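Local coordinates for protein putative transcription regulator (Lactobacillus plantarum WCFS1, PDB 3COL) that probably regulates transcription as a dimeric TetR-family regulator, binding DNA through an N-terminal helix-turn-helix domain and perhaps sensing a still unidentified ligand, at residues A[18-23]-A[107-112]; A[157-162]-A[191-196]; A[73-78]-A[131-136]; A[10-15]-A[49-54]; A[84-89]-A[144-149]. All coordinates share one frame; numbering follows the deposited sequence.

Contact 1 (A[18-23]-A[107-112]); sequences AVAAII and LTIIQQ
Ile-23 and Gln-112 lie alongside each other, their side chains running in opposite directions. Gln-112 is modelled in two conformers; in the one described here the CG2 methyl of Ile-23 rests against the amide end, 3.6 Å from OE1 of Gln-112, and NE2 of Gln-112 comes to 2.9 Å from the backbone O of Ile-23. A glutamine suits this place because its methylene CB packs on that methyl while the position is partly open to solvent. The other point of contact is purely apolar: CB of Ala-20 meets CD1 of Ile-109 at 4.0 Å. The small alanine lets the extended isoleucine branch come up to the helix 11-26 surface, one turn before Ile-23.

The torsions explain which branches do the touching. In Ile-23, CG2 stands opposite the backbone N (chi1 -65°), which directs this methyl at the glutamine; in Ile-109 the long branch is extended, chi2 157°, and delivers CD1 to the alanine. The axes of segments 18-23 and 107-112 approach to 10.3 Å and cross at 75°, so contact is confined to a short patch. Behind it, Val-31 packs on Ile-23, and Arg-64 of helix 54-67 on Ala-20. Here the first helix of the DNA-binding domain meets helix 106-117 of the larger helical domain, an interdomain junction of the kind through which TetR-family regulators are thought to relay ligand binding to DNA affinity.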
# COMPACT_ATOMS: atom_id res chain seq x y z
N ALA A 18 17.47 -14.59 -3.24
CA ALA A 18 16.51 -15.70 -3.47
C ALA A 18 15.18 -15.55 -2.67
O ALA A 18 14.10 -15.71 -3.22
CB ALA A 18 17.16 -17.01 -3.15
N VAL A 19 15.28 -15.25 -1.37
CA VAL A 19 14.10 -14.97 -0.52
C VAL A 19 13.28 -13.83 -1.12
O VAL A 19 12.06 -13.91 -1.18
CB VAL A 19 14.51 -14.62 0.96
CG1 VAL A 19 13.29 -14.19 1.83
CG2 VAL A 19 15.24 -15.81 1.61
N ALA A 20 13.95 -12.75 -1.55
CA ALA A 20 13.26 -11.58 -2.04
C ALA A 20 12.47 -11.89 -3.32
O ALA A 20 11.34 -11.42 -3.49
CB ALA A 20 14.25 -10.43 -2.22
N ALA A 21 13.07 -12.70 -4.21
CA ALA A 21 12.39 -13.17 -5.43
C ALA A 21 11.15 -13.99 -5.15
O ALA A 21 10.13 -13.82 -5.78
CB ALA A 21 13.38 -13.97 -6.33
N ILE A 22 11.26 -14.93 -4.22
CA ILE A 22 10.11 -15.75 -3.79
C ILE A 22 8.98 -14.88 -3.22
O ILE A 22 7.80 -15.03 -3.58
CB ILE A 22 10.55 -16.84 -2.75
CG1 ILE A 22 11.50 -17.86 -3.39
CG2 ILE A 22 9.31 -17.54 -2.14
CD1 ILE A 22 12.26 -18.73 -2.36
N ILE A 23 9.34 -13.97 -2.33
CA ILE A 23 8.37 -13.00 -1.80
C ILE A 23 7.63 -12.28 -2.94
O ILE A 23 6.40 -12.17 -2.90
CB ILE A 23 9.03 -12.00 -0.80
CG1 ILE A 23 9.52 -12.76 0.46
CG2 ILE A 23 8.06 -10.84 -0.42
CD1 ILE A 23 10.25 -11.91 1.50
N LEU A 107 10.00 -1.31 -1.69
CA LEU A 107 8.81 -0.98 -0.94
C LEU A 107 7.77 -2.07 -1.09
O LEU A 107 7.06 -2.39 -0.14
CB LEU A 107 8.28 0.39 -1.39
CG LEU A 107 8.76 1.62 -0.61
CD1 LEU A 107 10.21 1.75 -0.69
CD2 LEU A 107 8.11 2.92 -1.14
N THR A 108 7.70 -2.68 -2.27
CA THR A 108 6.78 -3.80 -2.50
C THR A 108 7.12 -4.96 -1.55
O THR A 108 6.21 -5.54 -0.93
CB THR A 108 6.84 -4.29 -3.97
OG1 THR A 108 6.41 -3.23 -4.84
CG2 THR A 108 5.94 -5.54 -4.19
N ILE A 109 8.42 -5.27 -1.43
CA ILE A 109 8.87 -6.39 -0.59
C ILE A 109 8.51 -6.13 0.87
O ILE A 109 7.94 -7.01 1.53
CB ILE A 109 10.39 -6.62 -0.74
CG1 ILE A 109 10.72 -7.25 -2.11
CG2 ILE A 109 10.96 -7.49 0.43
CD1 ILE A 109 12.16 -6.99 -2.54
N ILE A 110 8.87 -4.93 1.36
CA ILE A 110 8.57 -4.47 2.73
C ILE A 110 7.07 -4.57 3.01
O ILE A 110 6.66 -5.14 4.02
CB ILE A 110 9.05 -3.01 2.96
CG1 ILE A 110 10.59 -2.91 2.96
CG2 ILE A 110 8.47 -2.38 4.30
CD1 ILE A 110 11.12 -1.50 2.81
N GLN A 111 6.27 -4.01 2.11
CA GLN A 111 4.84 -3.98 2.27
C GLN A 111 4.28 -5.38 2.40
O GLN A 111 3.42 -5.66 3.27
CB GLN A 111 4.21 -3.23 1.09
CG GLN A 111 2.70 -3.42 0.99
CD GLN A 111 2.05 -2.27 0.28
OE1 GLN A 111 2.06 -2.20 -0.96
NE2 GLN A 111 1.48 -1.34 1.05
N GLN A 112 4.75 -6.28 1.54
CA GLN A 112 4.31 -7.68 1.59
C GLN A 112 4.65 -8.37 2.90
O GLN A 112 3.82 -9.08 3.46
CB GLN A 112 4.93 -8.49 0.43
CG GLN A 112 4.06 -8.58 -0.80
CD GLN A 112 4.79 -9.19 -1.98
OE1 GLN A 112 5.86 -8.70 -2.38
NE2 GLN A 112 4.23 -10.24 -2.55

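Contact 2 (A[157-162]-A[191-196]); sequences GVVFST and DAMKQD
Val-158 spreads its two methyls over neighbouring residues of the C-terminal helix: CG2 touches CB of Ala-192 at 3.6 Å, and CG1 lies 3.9 Å from CG of the selenomethionine Met-193. The first torsion of the valine (chi1 67°) sets CG1 between the backbone N and the carbonyl carbon, while CG2 stands opposite the N; this less common conformation for a helical valine turns the fork so that each prong has its own partner. One residue on, CG2 of Val-159 meets the SE atom of Met-193 at 3.9 Å. The selenium reaches it because the side chain is extended through chi2 and then bends at chi3 (77°), and both valines lie obliquely across it.

Helices 152-171 and 182-193 form the pair that, in TetR-family proteins, typically builds the dimer interface, and that is seen here: Val-158 and Ala-192 each also pack on their counterparts in the second subunit. Apolar residues suit such a seam: alanine permits close approach, and the methionine, present as selenomethionine in the crystal, has an unbranched chain that can bend to follow the valines. On the inner side, Val-93 of helix 85-102 packs on Val-159 and Ile-89 on Met-193. Along helix 152-171, O of Val-158 accepts two bonds from Thr-162, one from N and one from OG1 at 2.8 Å, which ties the buried hydroxyl to its own helix. Asp-191 makes a salt bridge to Lys-148 of the second subunit.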
# COMPACT_ATOMS: atom_id res chain seq x y z
N GLY A 157 2.07 6.78 6.08
CA GLY A 157 1.27 6.10 5.05
C GLY A 157 1.18 6.88 3.74
O GLY A 157 1.37 6.30 2.66
N VAL A 158 0.90 8.18 3.82
CA VAL A 158 0.82 9.01 2.63
C VAL A 158 2.18 9.13 1.89
O VAL A 158 2.22 9.07 0.65
CB VAL A 158 0.15 10.41 2.89
CG1 VAL A 158 1.02 11.31 3.80
CG2 VAL A 158 -0.06 11.12 1.58
N VAL A 159 3.27 9.28 2.66
CA VAL A 159 4.61 9.29 2.14
C VAL A 159 4.91 7.99 1.40
O VAL A 159 5.31 7.98 0.23
CB VAL A 159 5.65 9.47 3.28
CG1 VAL A 159 7.15 9.28 2.76
CG2 VAL A 159 5.49 10.83 3.89
N PHE A 160 4.75 6.87 2.08
CA PHE A 160 5.14 5.61 1.49
C PHE A 160 4.24 5.14 0.38
O PHE A 160 4.72 4.63 -0.65
CB PHE A 160 5.37 4.55 2.58
CG PHE A 160 6.71 4.68 3.22
CD1 PHE A 160 7.76 3.86 2.84
CD2 PHE A 160 6.95 5.71 4.15
CE1 PHE A 160 9.01 4.03 3.41
CE2 PHE A 160 8.18 5.88 4.71
CZ PHE A 160 9.22 5.05 4.34
N SER A 161 2.92 5.30 0.58
CA SER A 161 1.95 4.82 -0.43
C SER A 161 2.04 5.57 -1.75
O SER A 161 2.02 4.96 -2.81
CB SER A 161 0.53 4.85 0.12
OG SER A 161 -0.40 4.61 -0.92
N THR A 162 2.18 6.89 -1.67
CA THR A 162 2.32 7.77 -2.86
C THR A 162 3.62 7.46 -3.63
O THR A 162 3.58 7.33 -4.84
CB THR A 162 2.31 9.27 -2.48
OG1 THR A 162 1.07 9.56 -1.80
CG2 THR A 162 2.43 10.21 -3.71
N ASP A 191 1.19 18.71 0.90
CA ASP A 191 -0.22 19.17 1.12
C ASP A 191 -1.01 18.22 2.05
O ASP A 191 -1.74 18.68 2.96
CB ASP A 191 -0.99 19.33 -0.20
CG ASP A 191 -0.50 20.51 -1.02
OD1 ASP A 191 0.34 21.27 -0.49
OD2 ASP A 191 -0.93 20.69 -2.18
N ALA A 192 -0.90 16.92 1.79
CA ALA A 192 -1.59 15.88 2.62
C ALA A 192 -1.19 16.06 4.08
O ALA A 192 -2.03 16.12 4.93
CB ALA A 192 -1.21 14.52 2.17
N MSE A 193 0.12 16.17 4.34
CA MSE A 193 0.65 16.26 5.71
C MSE A 193 0.46 17.61 6.43
O MSE A 193 0.23 17.64 7.63
CB MSE A 193 2.17 15.97 5.71
CG MSE A 193 2.58 14.57 5.16
SE MSE A 193 4.50 14.41 5.06
CE MSE A 193 4.95 14.10 6.94
N LYS A 194 0.65 18.72 5.72
CA LYS A 194 0.85 20.00 6.39
C LYS A 194 -0.40 20.55 7.05
O LYS A 194 -1.52 20.29 6.61
CB LYS A 194 1.52 21.03 5.48
CG LYS A 194 0.60 21.72 4.49
CD LYS A 194 1.35 22.84 3.77
CE LYS A 194 0.75 23.09 2.39
NZ LYS A 194 -0.57 23.70 2.60
N GLN A 195 -0.19 21.29 8.13
CA GLN A 195 -1.28 21.77 8.96
C GLN A 195 -2.08 22.87 8.21
O GLN A 195 -1.50 23.83 7.72
CB GLN A 195 -0.72 22.24 10.29
CG GLN A 195 -1.62 23.16 11.11
CD GLN A 195 -2.82 22.42 11.68
OE1 GLN A 195 -2.67 21.39 12.35
NE2 GLN A 195 -4.01 22.96 11.43
N ASP A 196 -3.41 22.68 8.16
CA ASP A 196 -4.39 23.32 7.23
C ASP A 196 -4.61 22.54 5.91
O ASP A 196 -3.77 22.62 5.01
CB ASP A 196 -4.01 24.75 6.94
CG ASP A 196 -4.23 25.67 8.12
OD1 ASP A 196 -4.39 26.88 7.87
OD2 ASP A 196 -4.24 25.19 9.28
OXT ASP A 196 -5.62 21.83 5.69

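Contact 3 (A[73-78]-A[131-136]); sequences TDLDRL and NNIVAN
This is a small, partly buried apolar contact in the C-terminal helical domain, which in TetR-family relatives binds the ligand; the last turn of helix 72-78 meets the first turn of helix 133-143. Ile-133 carries it, with a different branch for each of two leucines. Its CD1 lies 3.7 Å from CG of Leu-75, the two side chains crossing at a slant, and its CG2 lies 3.7 Å from CB of Leu-78. The division follows from the torsions: CG2 is opposite the backbone N (chi1 -68°), whereas the other branch runs out extended, chi2 160°, to put CD1 one helical turn back along helix 72-78. A beta-branched residue suits the spot because it offers two apolar arms from one position. An alanine here would lose both arms and would probably leave Leu-75 and Leu-78 without their main partner across the junction, opening a gap between the two helix ends. Val-134 adds a looser touch, its CG2 standing 4.5 Å from CD1 of Leu-78.

A water spans the polar edge, donating to O of Ile-133 at 2.7 Å and weakly to O of Leu-78 at 3.3 Å. It thus links a carbonyl at the end of one helix to one at the start of the other. O of Leu-78 also accepts a hydrogen bond from Arg-88, and Tyr-92 of helix 85-102 packs on both Leu-78 and Val-134. Helices 72-78 and 133-143 thus pack together beside helix 85-102 in the all-helical C-terminal domain of a TetR-family protein.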
# COMPACT_ATOMS: atom_id res chain seq x y z
N THR A 73 24.34 9.10 7.99
CA THR A 73 24.33 10.49 7.53
C THR A 73 22.92 11.11 7.43
O THR A 73 22.68 12.22 7.95
CB THR A 73 25.02 10.59 6.15
OG1 THR A 73 26.40 10.23 6.30
CG2 THR A 73 24.95 11.98 5.57
N ASP A 74 22.00 10.41 6.77
CA ASP A 74 20.60 10.83 6.71
C ASP A 74 20.05 11.00 8.11
O ASP A 74 19.51 12.04 8.44
CB ASP A 74 19.73 9.82 5.94
CG ASP A 74 20.11 9.72 4.48
OD1 ASP A 74 20.75 10.66 3.96
OD2 ASP A 74 19.77 8.70 3.84
N LEU A 75 20.19 9.96 8.92
CA LEU A 75 19.60 9.90 10.25
C LEU A 75 20.12 11.00 11.16
O LEU A 75 19.40 11.49 12.03
CB LEU A 75 19.89 8.53 10.88
CG LEU A 75 18.78 7.48 10.97
CD1 LEU A 75 17.69 7.69 9.97
CD2 LEU A 75 19.35 6.06 10.87
N ASP A 76 21.37 11.37 10.97
CA ASP A 76 21.98 12.37 11.82
C ASP A 76 21.33 13.73 11.54
O ASP A 76 20.99 14.47 12.47
CB ASP A 76 23.50 12.38 11.63
CG ASP A 76 24.20 11.23 12.37
OD1 ASP A 76 23.52 10.44 13.07
OD2 ASP A 76 25.46 11.14 12.28
N ARG A 77 21.15 14.03 10.26
CA ARG A 77 20.47 15.24 9.82
C ARG A 77 19.01 15.28 10.32
O ARG A 77 18.55 16.31 10.79
CB ARG A 77 20.55 15.37 8.29
CG ARG A 77 20.77 16.79 7.79
CD ARG A 77 22.25 17.26 7.82
NE ARG A 77 22.93 17.06 9.10
CZ ARG A 77 22.84 17.85 10.17
NH1 ARG A 77 22.09 18.95 10.17
NH2 ARG A 77 23.51 17.51 11.27
N LEU A 78 18.31 14.14 10.24
CA LEU A 78 16.88 14.05 10.64
C LEU A 78 16.67 14.17 12.16
O LEU A 78 15.62 14.63 12.64
CB LEU A 78 16.19 12.79 10.07
CG LEU A 78 16.21 12.68 8.54
CD1 LEU A 78 15.66 11.35 8.05
CD2 LEU A 78 15.44 13.85 7.91
N ASN A 131 16.34 4.18 16.90
CA ASN A 131 16.10 5.26 17.88
C ASN A 131 14.83 6.10 17.67
O ASN A 131 14.71 7.18 18.26
CB ASN A 131 17.35 6.18 17.99
N ASN A 132 13.90 5.63 16.83
CA ASN A 132 12.64 6.34 16.56
C ASN A 132 12.80 7.79 16.00
O ASN A 132 11.93 8.63 16.20
CB ASN A 132 11.71 6.32 17.80
N ILE A 133 13.92 8.04 15.32
CA ILE A 133 14.24 9.34 14.69
C ILE A 133 13.13 9.93 13.79
O ILE A 133 12.71 11.06 14.00
CB ILE A 133 15.60 9.29 13.95
CG1 ILE A 133 16.73 9.14 14.99
CG2 ILE A 133 15.81 10.53 13.00
CD1 ILE A 133 18.03 8.59 14.43
N VAL A 134 12.63 9.16 12.83
CA VAL A 134 11.55 9.64 11.96
C VAL A 134 10.27 9.88 12.76
O VAL A 134 9.66 10.96 12.63
CB VAL A 134 11.31 8.68 10.73
CG1 VAL A 134 10.07 9.11 9.91
CG2 VAL A 134 12.60 8.61 9.87
N ALA A 135 9.91 8.93 13.63
CA ALA A 135 8.70 9.07 14.45
C ALA A 135 8.79 10.29 15.34
O ALA A 135 7.83 11.07 15.44
CB ALA A 135 8.43 7.79 15.29
N ASN A 136 9.96 10.50 15.93
CA ASN A 136 10.23 11.69 16.74
C ASN A 136 10.12 12.98 15.96
O ASN A 136 9.59 13.99 16.46
CB ASN A 136 11.61 11.59 17.43
CG ASN A 136 11.62 10.58 18.57
OD1 ASN A 136 10.67 9.82 18.76
ND2 ASN A 136 12.70 10.58 19.35
O HOH W 1 14.43 12.85 15.18

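Contact 4 (A[10-15]-A[49-54]); sequences NKQVKI and LYFKNK
Phe-51 presents its ring to two residues on successive turns at the start of helix 11-26. CG2 of Ile-15 comes to 3.5 Å from CE2 of the Phe-51 ring and also lies near CD2, while CG of Gln-12 is 4.0 Å from CZ of Phe-51. Both approach the ring obliquely. The isoleucine and the phenylalanine slide past each other in opposite directions; the glutamine instead crosses the aromatic side chain at about a right angle, with its amide plane turned 48° from the ring.

Conformation decides what each side chain offers. In Ile-15, chi1 of -69° sets CG2 opposite the backbone N and CG1 beside it, and that CG2 methyl is the one that reaches the ring. Gln-12 is fully extended, with chi1 and chi2 both near 180°, which lays its methylene CG on the ring and carries its polar amide past it. A glutamine suits this exposed border, giving apolar carbon to the ring and keeping a polar end for the solvent side.

The loop bearing Phe-51 follows helix 44-48, the probable recognition helix of the TetR-type helix-turn-helix, and an aromatic residue here joins the loop to helix 11-26, the first helix of the domain. Leu-57 of helix 54-67 packs on both Ile-15 and Phe-51, and Val-36 and Val-40 of helix 33-40 on Ile-15. A serine in place of Phe-51 would remove the ring and is likely to leave the Ile-15 methyl and the Gln-12 methylene without the apolar surface they rest on from the loop side. Beyond the ring, Asn-53 caps helix 54-67 through OD1, which accepts from N of Ala-56.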
# COMPACT_ATOMS: atom_id res chain seq x y z
N ASN A 10 28.76 -13.39 -2.59
CA ASN A 10 28.59 -13.78 -1.14
C ASN A 10 27.33 -14.63 -0.93
O ASN A 10 26.25 -14.31 -1.46
CB ASN A 10 28.56 -12.54 -0.26
N LYS A 11 27.47 -15.71 -0.16
CA LYS A 11 26.37 -16.67 -0.00
C LYS A 11 25.14 -16.04 0.62
O LYS A 11 24.02 -16.26 0.16
CB LYS A 11 26.82 -17.86 0.83
CG LYS A 11 26.21 -19.16 0.37
CD LYS A 11 26.92 -19.69 -0.87
CE LYS A 11 28.04 -20.63 -0.48
NZ LYS A 11 28.21 -21.72 -1.48
N GLN A 12 25.35 -15.27 1.69
CA GLN A 12 24.26 -14.60 2.41
C GLN A 12 23.45 -13.76 1.45
O GLN A 12 22.24 -13.87 1.41
CB GLN A 12 24.83 -13.71 3.51
CG GLN A 12 23.78 -13.02 4.37
CD GLN A 12 24.39 -12.12 5.46
OE1 GLN A 12 25.43 -11.49 5.26
NE2 GLN A 12 23.74 -12.10 6.63
N VAL A 13 24.15 -12.95 0.66
CA VAL A 13 23.50 -12.08 -0.33
C VAL A 13 22.71 -12.90 -1.36
O VAL A 13 21.57 -12.56 -1.66
CB VAL A 13 24.52 -11.18 -0.99
CG1 VAL A 13 23.93 -10.44 -2.19
CG2 VAL A 13 25.08 -10.21 0.06
N LYS A 14 23.33 -13.95 -1.91
CA LYS A 14 22.63 -14.88 -2.81
C LYS A 14 21.37 -15.45 -2.17
O LYS A 14 20.33 -15.56 -2.83
CB LYS A 14 23.54 -16.04 -3.23
CG LYS A 14 24.64 -15.64 -4.23
CD LYS A 14 24.01 -15.28 -5.58
CE LYS A 14 24.89 -14.38 -6.45
NZ LYS A 14 24.34 -14.29 -7.83
N ILE A 15 21.47 -15.80 -0.90
CA ILE A 15 20.29 -16.28 -0.16
C ILE A 15 19.20 -15.23 0.04
O ILE A 15 18.02 -15.50 -0.21
CB ILE A 15 20.69 -16.93 1.17
CG1 ILE A 15 21.42 -18.27 0.89
CG2 ILE A 15 19.46 -17.19 1.98
CD1 ILE A 15 22.28 -18.76 2.04
N LEU A 49 23.37 -22.73 7.80
CA LEU A 49 24.54 -22.15 8.50
C LEU A 49 24.34 -20.68 8.79
O LEU A 49 24.97 -20.12 9.69
CB LEU A 49 25.82 -22.29 7.67
CG LEU A 49 26.42 -23.67 7.43
CD1 LEU A 49 27.56 -23.52 6.42
CD2 LEU A 49 26.90 -24.31 8.73
N TYR A 50 23.47 -20.06 7.99
CA TYR A 50 23.30 -18.61 7.99
C TYR A 50 21.95 -18.19 8.57
O TYR A 50 21.85 -17.09 9.15
CB TYR A 50 23.44 -18.08 6.59
N PHE A 51 20.94 -19.04 8.40
CA PHE A 51 19.56 -18.75 8.82
C PHE A 51 18.92 -20.00 9.43
O PHE A 51 18.92 -21.06 8.80
CB PHE A 51 18.70 -18.26 7.62
CG PHE A 51 19.30 -17.05 6.90
CD1 PHE A 51 19.06 -15.77 7.34
CD2 PHE A 51 20.13 -17.23 5.79
CE1 PHE A 51 19.64 -14.67 6.68
CE2 PHE A 51 20.69 -16.15 5.12
CZ PHE A 51 20.43 -14.87 5.57
N LYS A 52 18.33 -19.90 10.60
CA LYS A 52 17.86 -21.10 11.30
C LYS A 52 16.53 -21.65 10.81
O LYS A 52 16.22 -22.83 11.02
CB LYS A 52 17.88 -20.93 12.83
CG LYS A 52 16.94 -19.88 13.40
CD LYS A 52 16.80 -20.09 14.97
CE LYS A 52 18.06 -19.61 15.72
NZ LYS A 52 18.35 -20.34 17.00
N ASN A 53 15.74 -20.81 10.15
CA ASN A 53 14.40 -21.22 9.67
C ASN A 53 13.79 -20.20 8.72
O ASN A 53 14.41 -19.17 8.47
CB ASN A 53 13.46 -21.53 10.85
CG ASN A 53 13.27 -20.34 11.83
OD1 ASN A 53 13.46 -19.18 11.47
ND2 ASN A 53 12.89 -20.65 13.07
N LYS A 54 12.60 -20.49 8.21
CA LYS A 54 11.88 -19.64 7.26
C LYS A 54 11.72 -18.22 7.81
O LYS A 54 12.01 -17.27 7.12
CB LYS A 54 10.53 -20.28 6.90
CG LYS A 54 9.46 -19.33 6.39
CD LYS A 54 8.08 -20.02 6.29
CE LYS A 54 7.03 -19.11 5.57
NZ LYS A 54 5.67 -19.86 5.45

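Contact 5 (A[84-89]-A[144-149]); sequences DVTTRI and AKVIKQ
Apolar contacts link Val-85 to Val-146 and Ile-89 to Ile-147, two pairs that join the first turns of helix 85-102 to the loop after helix 133-143. CG2 of Val-85 lies 3.8 Å from CG2 of Val-146 and about as near its CG1, so that one methyl sits against the valine fork. A turn further on, CD1 of Ile-89 meets CG2 of Ile-147 at 3.9 Å. The extended isoleucine, chi2 171°, sends its end methyl across to the loop. Branched aliphatic residues suit both sides, packing helix against loop without polar demands.

One mixed contact accompanies them: OG1 of Thr-86 lies 3.5 Å from CG1 of Val-146. Threonine fits this border position, being partly open to solvent.

No hydrogen bond crosses between the segments; those of Asp-84 cap the helix start. Its OD1 accepts from OG1 of Thr-87 at 2.6 Å, on the syn side, tilted 24° from the carboxylate plane, and OD2 takes weak bonds from the backbone N atoms of Thr-86 and Thr-87. Aspartate suits an N-cap, where its negative charge is likely to be favourable. Lys-145, with positive phi, ends helix 133-143 in a Schellman motif, after which Val-146 and Ile-147 face helix 85-102.

Around this junction, Trp-190 of helix 182-193 covers Thr-86, Ile-89 and Ile-147, Ala-141 of helix 133-143 packs on both isoleucines, and His-155 of helix 152-171 lies against Ile-147.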
# COMPACT_ATOMS: atom_id res chain seq x y z
N ASP A 84 15.03 23.15 11.25
CA ASP A 84 13.59 23.23 11.40
C ASP A 84 12.90 21.98 10.82
O ASP A 84 13.42 21.32 9.91
CB ASP A 84 13.03 24.51 10.79
CG ASP A 84 12.94 24.44 9.32
OD1 ASP A 84 14.01 24.58 8.66
OD2 ASP A 84 11.81 24.25 8.83
N VAL A 85 11.76 21.62 11.40
CA VAL A 85 11.14 20.35 11.05
C VAL A 85 10.69 20.27 9.62
O VAL A 85 10.62 19.18 9.06
CB VAL A 85 9.97 19.97 11.99
CG1 VAL A 85 10.51 19.68 13.37
CG2 VAL A 85 8.88 21.08 12.02
N THR A 86 10.35 21.41 9.02
CA THR A 86 9.82 21.47 7.66
C THR A 86 10.87 21.04 6.67
O THR A 86 10.59 20.29 5.71
CB THR A 86 9.25 22.92 7.32
OG1 THR A 86 8.06 23.13 8.08
CG2 THR A 86 8.91 23.09 5.83
N THR A 87 12.08 21.57 6.90
CA THR A 87 13.27 21.20 6.13
C THR A 87 13.58 19.68 6.30
O THR A 87 13.83 18.99 5.32
CB THR A 87 14.48 22.07 6.59
OG1 THR A 87 14.18 23.45 6.32
CG2 THR A 87 15.78 21.69 5.84
N ARG A 88 13.61 19.19 7.54
CA ARG A 88 13.94 17.79 7.78
C ARG A 88 12.91 16.83 7.19
O ARG A 88 13.29 15.78 6.71
CB ARG A 88 14.11 17.50 9.29
CG ARG A 88 15.34 18.14 9.89
CD ARG A 88 15.52 17.65 11.33
NE ARG A 88 14.82 18.50 12.28
CZ ARG A 88 14.48 18.14 13.51
NH1 ARG A 88 13.86 19.02 14.30
NH2 ARG A 88 14.74 16.92 13.95
N ILE A 89 11.62 17.16 7.26
CA ILE A 89 10.58 16.38 6.57
C ILE A 89 10.83 16.31 5.04
O ILE A 89 10.75 15.25 4.44
CB ILE A 89 9.13 16.87 6.92
CG1 ILE A 89 8.82 16.56 8.38
CG2 ILE A 89 8.03 16.15 6.02
CD1 ILE A 89 7.53 17.18 8.88
N ALA A 144 4.28 21.09 16.97
CA ALA A 144 4.56 22.46 16.58
C ALA A 144 3.43 23.03 15.73
O ALA A 144 3.45 24.21 15.35
CB ALA A 144 5.85 22.53 15.84
N LYS A 145 2.44 22.20 15.46
CA LYS A 145 1.36 22.47 14.53
C LYS A 145 1.84 22.76 13.09
O LYS A 145 1.21 23.51 12.35
CB LYS A 145 0.40 23.54 15.09
CG LYS A 145 -0.35 23.07 16.36
CD LYS A 145 -1.73 23.75 16.50
CE LYS A 145 -2.52 23.24 17.73
NZ LYS A 145 -3.40 24.34 18.33
N VAL A 146 2.95 22.12 12.73
CA VAL A 146 3.49 22.20 11.38
C VAL A 146 2.79 21.20 10.46
O VAL A 146 2.48 21.51 9.30
CB VAL A 146 5.01 21.97 11.42
CG1 VAL A 146 5.56 21.71 10.05
CG2 VAL A 146 5.70 23.22 12.05
N ILE A 147 2.55 19.99 10.95
CA ILE A 147 1.75 19.03 10.18
C ILE A 147 0.48 18.68 10.96
O ILE A 147 0.38 19.00 12.17
CB ILE A 147 2.58 17.77 9.79
CG1 ILE A 147 2.89 16.94 11.05
CG2 ILE A 147 3.81 18.19 8.94
CD1 ILE A 147 3.77 15.68 10.83
N LYS A 148 -0.49 18.09 10.28
CA LYS A 148 -1.81 17.80 10.83
C LYS A 148 -1.83 16.98 12.13
O LYS A 148 -1.00 16.08 12.31
CB LYS A 148 -2.67 17.09 9.78
CG LYS A 148 -3.00 17.99 8.56
CD LYS A 148 -3.97 17.30 7.59
CE LYS A 148 -4.48 18.24 6.50
NZ LYS A 148 -3.35 18.53 5.53
N GLN A 149 -2.78 17.28 13.01
CA GLN A 149 -2.94 16.48 14.25
C GLN A 149 -3.56 15.14 13.89
O GLN A 149 -4.72 14.89 14.19
CB GLN A 149 -3.84 17.20 15.29
CG GLN A 149 -3.36 18.59 15.65
CD GLN A 149 -1.99 18.57 16.30
OE1 GLN A 149 -1.09 19.31 15.88
NE2 GLN A 149 -1.82 17.70 17.31

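Contacts 1 and 4 share helix 11-26 and belong to the DNA-binding end: contact 4 ties that helix to the loop after helix 44-48, contact 1 to the regulatory domain. Contacts 2, 3 and 5 lie within that domain, on the other side of the chain's centre from contact 1 in each case. Contacts 1, 2 and 4 are largely buried; 3 and 5 are partly open, and there a bridging water and a threonine hydroxyl join the aliphatic packing. Aromatic packing across the segments is confined to contact 4. Contacts 2 and 5 touch through Lys-148, whose NZ reaches O of Lys-194, and contacts 3 and 5 through Arg-88 and Leu-78.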